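Local coordinates for Lmo1076 protein (Listeria monocytogenes serovar 1/2a, PDB 3FI7), which hydrolyses bacterial cell-wall peptidoglycan as an autoinhibited N-acetylglucosaminidase of glycoside hydrolase family 73, this chain being the catalytic part of a longer secreted autolysin, at residues K47-M55 / W142-T153. Residues are numbered along the deposited sequence; the frame is centred on the assembly and turned at random.
Sequences KYNLYPSVM and WRENAKTYKDAT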
loop_
_atom_site.group_PDB
_atom_site.type_symbol
_atom_site.label_atom_id
_atom_site.label_comp_id
_atom_site.label_asym_id
_atom_site.label_seq_id
_atom_site.Cartn_x
_atom_site.Cartn_y
_atom_site.Cartn_z
ATOM N N LYS A 47 -0.647 6.856 -14.058
ATOM C CA LYS A 47 -0.011 8.158 -14.221
ATOM C C LYS A 47 1.506 8.122 -13.958
ATOM O O LYS A 47 2.268 8.810 -14.627
ATOM C CB LYS A 47 -0.694 9.170 -13.303
ATOM C CG LYS A 47 -0.034 10.524 -13.240
ATOM C CD LYS A 47 -0.830 11.434 -12.322
ATOM C CE LYS A 47 -0.117 12.746 -12.080
ATOM N NZ LYS A 47 -0.895 13.589 -11.126
ATOM N N TYR A 48 1.938 7.312 -12.994
ATOM C CA TYR A 48 3.357 7.213 -12.646
ATOM C C TYR A 48 4.020 5.919 -13.126
ATOM O O TYR A 48 5.154 5.628 -12.745
ATOM C CB TYR A 48 3.546 7.354 -11.133
ATOM C CG TYR A 48 3.166 8.713 -10.599
ATOM C CD1 TYR A 48 4.103 9.736 -10.520
ATOM C CD2 TYR A 48 1.871 8.976 -10.183
ATOM C CE1 TYR A 48 3.758 10.981 -10.035
ATOM C CE2 TYR A 48 1.517 10.218 -9.701
ATOM C CZ TYR A 48 2.462 11.218 -9.627
ATOM O OH TYR A 48 2.108 12.459 -9.142
ATOM N N ASN A 49 3.311 5.155 -13.957
ATOM C CA ASN A 49 3.788 3.864 -14.482
ATOM C C ASN A 49 4.411 2.907 -13.443
ATOM O O ASN A 49 5.568 2.508 -13.561
ATOM C CB ASN A 49 4.722 4.064 -15.686
ATOM C CG ASN A 49 4.777 2.835 -16.594
ATOM O OD1 ASN A 49 3.789 2.112 -16.736
ATOM N ND2 ASN A 49 5.935 2.593 -17.203
ATOM N N LEU A 50 3.623 2.546 -12.433
ATOM C CA LEU A 50 4.033 1.610 -11.390
ATOM C C LEU A 50 3.027 0.457 -11.324
ATOM O O LEU A 50 1.986 0.511 -11.979
ATOM C CB LEU A 50 4.059 2.327 -10.045
ATOM C CG LEU A 50 4.859 3.627 -9.953
ATOM C CD1 LEU A 50 4.658 4.274 -8.588
ATOM C CD2 LEU A 50 6.327 3.355 -10.197
ATOM N N TYR A 51 3.324 -0.581 -10.542
ATOM C CA TYR A 51 2.344 -1.661 -10.317
ATOM C C TYR A 51 1.354 -1.308 -9.206
ATOM O O TYR A 51 1.752 -1.094 -8.057
ATOM C CB TYR A 51 3.030 -2.981 -9.936
ATOM C CG TYR A 51 3.690 -3.720 -11.072
ATOM C CD1 TYR A 51 2.946 -4.519 -11.926
ATOM C CD2 TYR A 51 5.072 -3.634 -11.281
ATOM C CE1 TYR A 51 3.549 -5.209 -12.970
ATOM C CE2 TYR A 51 5.684 -4.316 -12.317
ATOM C CZ TYR A 51 4.916 -5.100 -13.165
ATOM O OH TYR A 51 5.510 -5.788 -14.203
ATOM N N PRO A 52 0.056 -1.269 -9.538
ATOM C CA PRO A 52 -0.992 -1.058 -8.531
ATOM C C PRO A 52 -0.970 -2.162 -7.469
ATOM O O PRO A 52 -1.267 -1.918 -6.296
ATOM C CB PRO A 52 -2.294 -1.163 -9.340
ATOM C CG PRO A 52 -1.916 -0.941 -10.737
ATOM C CD PRO A 52 -0.490 -1.389 -10.900
ATOM N N SER A 53 -0.630 -3.378 -7.879
ATOM C CA SER A 53 -0.616 -4.492 -6.941
ATOM C C SER A 53 0.434 -4.240 -5.872
ATOM O O SER A 53 0.239 -4.566 -4.708
ATOM C CB SER A 53 -0.326 -5.810 -7.656
ATOM O OG SER A 53 0.907 -5.734 -8.343
ATOM N N VAL A 54 1.551 -3.649 -6.274
ATOM C CA VAL A 54 2.639 -3.394 -5.345
ATOM C C VAL A 54 2.283 -2.225 -4.417
ATOM O O VAL A 54 2.582 -2.249 -3.220
ATOM C CB VAL A 54 3.957 -3.138 -6.107
ATOM C CG1 VAL A 54 5.053 -2.652 -5.167
ATOM C CG2 VAL A 54 4.385 -4.411 -6.841
ATOM N N MET A 55 1.616 -1.216 -4.965
ATOM C CA MET A 55 1.169 -0.081 -4.155
ATOM C C MET A 55 0.126 -0.478 -3.103
ATOM O O MET A 55 0.180 -0.035 -1.950
ATOM C CB MET A 55 0.599 1.031 -5.040
ATOM C CG MET A 55 0.106 2.234 -4.232
ATOM S SD MET A 55 -0.633 3.555 -5.226
ATOM C CE MET A 55 0.828 4.476 -5.701
ATOM N N TRP A 142 9.978 0.483 -11.296
ATOM C CA TRP A 142 9.264 1.128 -12.390
ATOM C C TRP A 142 8.762 0.050 -13.328
ATOM O O TRP A 142 9.466 -0.915 -13.622
ATOM C CB TRP A 142 10.145 2.122 -13.162
ATOM C CG TRP A 142 10.697 3.234 -12.335
ATOM C CD1 TRP A 142 10.278 3.627 -11.091
ATOM C CD2 TRP A 142 11.755 4.127 -12.704
ATOM N NE1 TRP A 142 11.026 4.698 -10.659
ATOM C CE2 TRP A 142 11.938 5.026 -11.629
ATOM C CE3 TRP A 142 12.573 4.249 -13.836
ATOM C CZ2 TRP A 142 12.907 6.035 -11.653
ATOM C CZ3 TRP A 142 13.536 5.253 -13.860
ATOM C CH2 TRP A 142 13.696 6.131 -12.773
ATOM N N ARG A 143 7.544 0.219 -13.812
ATOM C CA ARG A 143 6.931 -0.817 -14.614
ATOM C C ARG A 143 7.679 -1.074 -15.927
ATOM O O ARG A 143 7.713 -2.209 -16.402
ATOM C CB ARG A 143 5.455 -0.500 -14.853
ATOM C CG ARG A 143 4.663 -1.731 -15.146
ATOM C CD ARG A 143 3.182 -1.534 -14.972
ATOM N NE ARG A 143 2.499 -2.747 -15.407
ATOM C CZ ARG A 143 1.196 -2.946 -15.304
ATOM N NH1 ARG A 143 0.419 -2.005 -14.776
ATOM N NH2 ARG A 143 0.677 -4.089 -15.722
ATOM N N GLU A 144 8.292 -0.039 -16.503
ATOM C CA GLU A 144 9.067 -0.226 -17.732
ATOM C C GLU A 144 10.376 -0.997 -17.514
ATOM O O GLU A 144 11.023 -1.385 -18.479
ATOM C CB GLU A 144 9.327 1.099 -18.474
ATOM C CG GLU A 144 10.309 2.064 -17.788
ATOM C CD GLU A 144 9.636 2.969 -16.756
ATOM O OE1 GLU A 144 10.193 4.049 -16.471
ATOM O OE2 GLU A 144 8.556 2.607 -16.228
ATOM N N ASN A 145 10.756 -1.231 -16.259
ATOM C CA ASN A 145 11.956 -2.023 -15.963
ATOM C C ASN A 145 11.668 -3.346 -15.255
ATOM O O ASN A 145 12.572 -4.152 -15.057
ATOM C CB ASN A 145 12.933 -1.235 -15.089
ATOM C CG ASN A 145 13.473 0.001 -15.772
ATOM O OD1 ASN A 145 13.650 0.029 -16.988
ATOM N ND2 ASN A 145 13.745 1.034 -14.983
ATOM N N ALA A 146 10.428 -3.557 -14.834
ATOM C CA ALA A 146 10.107 -4.757 -14.065
ATOM C C ALA A 146 9.169 -5.662 -14.851
ATOM O O ALA A 146 8.011 -5.319 -15.063
ATOM C CB ALA A 146 9.495 -4.379 -12.718
ATOM N N LYS A 147 9.669 -6.815 -15.291
ATOM C CA LYS A 147 8.859 -7.715 -16.111
ATOM C C LYS A 147 7.597 -8.150 -15.369
ATOM O O LYS A 147 6.504 -8.148 -15.926
ATOM C CB LYS A 147 9.669 -8.935 -16.556
ATOM C CG LYS A 147 10.703 -8.627 -17.623
ATOM C CD LYS A 147 11.545 -9.847 -17.966
ATOM C CE LYS A 147 12.606 -9.510 -19.007
ATOM N NZ LYS A 147 13.437 -10.695 -19.371
ATOM N N THR A 148 7.759 -8.526 -14.108
ATOM C CA THR A 148 6.621 -8.862 -13.266
ATOM C C THR A 148 6.710 -8.076 -11.972
ATOM O O THR A 148 7.740 -7.462 -11.674
ATOM C CB THR A 148 6.604 -10.349 -12.896
ATOM O OG1 THR A 148 7.664 -10.612 -11.974
ATOM C CG2 THR A 148 6.780 -11.223 -14.137
ATOM N N TYR A 149 5.640 -8.123 -11.190
ATOM C CA TYR A 149 5.607 -7.419 -9.920
ATOM C C TYR A 149 6.680 -7.934 -8.963
ATOM O O TYR A 149 7.150 -7.198 -8.099
ATOM C CB TYR A 149 4.223 -7.530 -9.286
ATOM C CG TYR A 149 3.860 -8.920 -8.828
ATOM C CD1 TYR A 149 3.158 -9.790 -9.660
ATOM C CD2 TYR A 149 4.204 -9.362 -7.560
ATOM C CE1 TYR A 149 2.815 -11.066 -9.233
ATOM C CE2 TYR A 149 3.865 -10.631 -7.127
ATOM C CZ TYR A 149 3.170 -11.476 -7.966
ATOM O OH TYR A 149 2.838 -12.736 -7.528
ATOM N N LYS A 150 7.074 -9.194 -9.123
ATOM C CA LYS A 150 8.128 -9.772 -8.289
ATOM C C LYS A 150 9.481 -9.080 -8.471
ATOM O O LYS A 150 10.279 -9.011 -7.537
ATOM C CB LYS A 150 8.258 -11.273 -8.531
ATOM C CG LYS A 150 7.054 -12.053 -8.019
ATOM C CD LYS A 150 7.355 -13.535 -7.896
ATOM C CE LYS A 150 6.160 -14.265 -7.325
ATOM N NZ LYS A 150 6.470 -15.679 -7.023
ATOM N N ASP A 151 9.742 -8.565 -9.668
ATOM C CA ASP A 151 10.965 -7.798 -9.887
ATOM C C ASP A 151 10.873 -6.495 -9.114
ATOM O O ASP A 151 11.854 -6.035 -8.534
ATOM C CB ASP A 151 11.175 -7.516 -11.373
ATOM C CG ASP A 151 11.285 -8.788 -12.191
ATOM O OD1 ASP A 151 10.542 -8.930 -13.189
ATOM O OD2 ASP A 151 12.112 -9.652 -11.819
ATOM N N ALA A 152 9.675 -5.916 -9.095
ATOM C CA ALA A 152 9.452 -4.666 -8.395
ATOM C C ALA A 152 9.595 -4.842 -6.885
ATOM O O ALA A 152 10.265 -4.043 -6.238
ATOM C CB ALA A 152 8.095 -4.091 -8.746
ATOM N N THR A 153 8.984 -5.887 -6.324
ATOM C CA THR A 153 9.047 -6.073 -4.877
ATOM C C THR A 153 10.490 -6.384 -4.465
ATOM O O THR A 153 10.984 -5.860 -3.464
ATOM C CB THR A 153 8.080 -7.166 -4.359
ATOM O OG1 THR A 153 8.418 -8.430 -4.942
ATOM C CG2 THR A 153 6.624 -6.820 -4.700
HETATM O O HOH W 1 0.147 0.701 -14.045
#
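The Tyr51 ring is sandwiched between Arg143 and Tyr149, a compact example of a tyrosine at an N-cap position whose side chain turns to the other segment, plugged between a loop and the first turn of the helix that follows it. Over one face, displaced toward the rim, Arg143 CG makes a CH-pi contact 4.1 Å from the ring centroid; over the opposite face Tyr149 CA lies almost centrally, at 3.9 Å. At the edge, in the ring plane, Ala146 O accepts a 2.7 Å hydrogen bond from Tyr51 OH, which approaches from above the carbonyl plane. Ala146 CB and Ala152 CB close in on the CE2 and CD2 side.

Arg143 sends CG anti to its own nitrogen (chi1 -156°) and then runs extended across the ring, its guanidinium turned 29° from the aromatic plane. A water accepts from Arg143 NH1 at the guanidinium edge and donates to Leu50 O, while Asp183 O accepts a hydrogen bond from NH2. Beside it, Arg143 N gives Asn49 O a 3.0 Å bond, and Asn49 ND2 reaches Glu144 OE2 in a weak, bent one; Glu144 OE1 pairs with Arg128. Deeper in, Val54 CG2 packs against Tyr149 CB and, at 3.9 Å, Thr153 CG2.

Helices 52-63 and 149-156 of the lysozyme-like glucosaminidase domain are thus joined near their N-terminal ends. Packing on both faces probably slows ring flips, the hydrogen bond satisfies the buried hydroxyl and fixes its direction, and the adjacent guanidinium likely polarises the pi cloud.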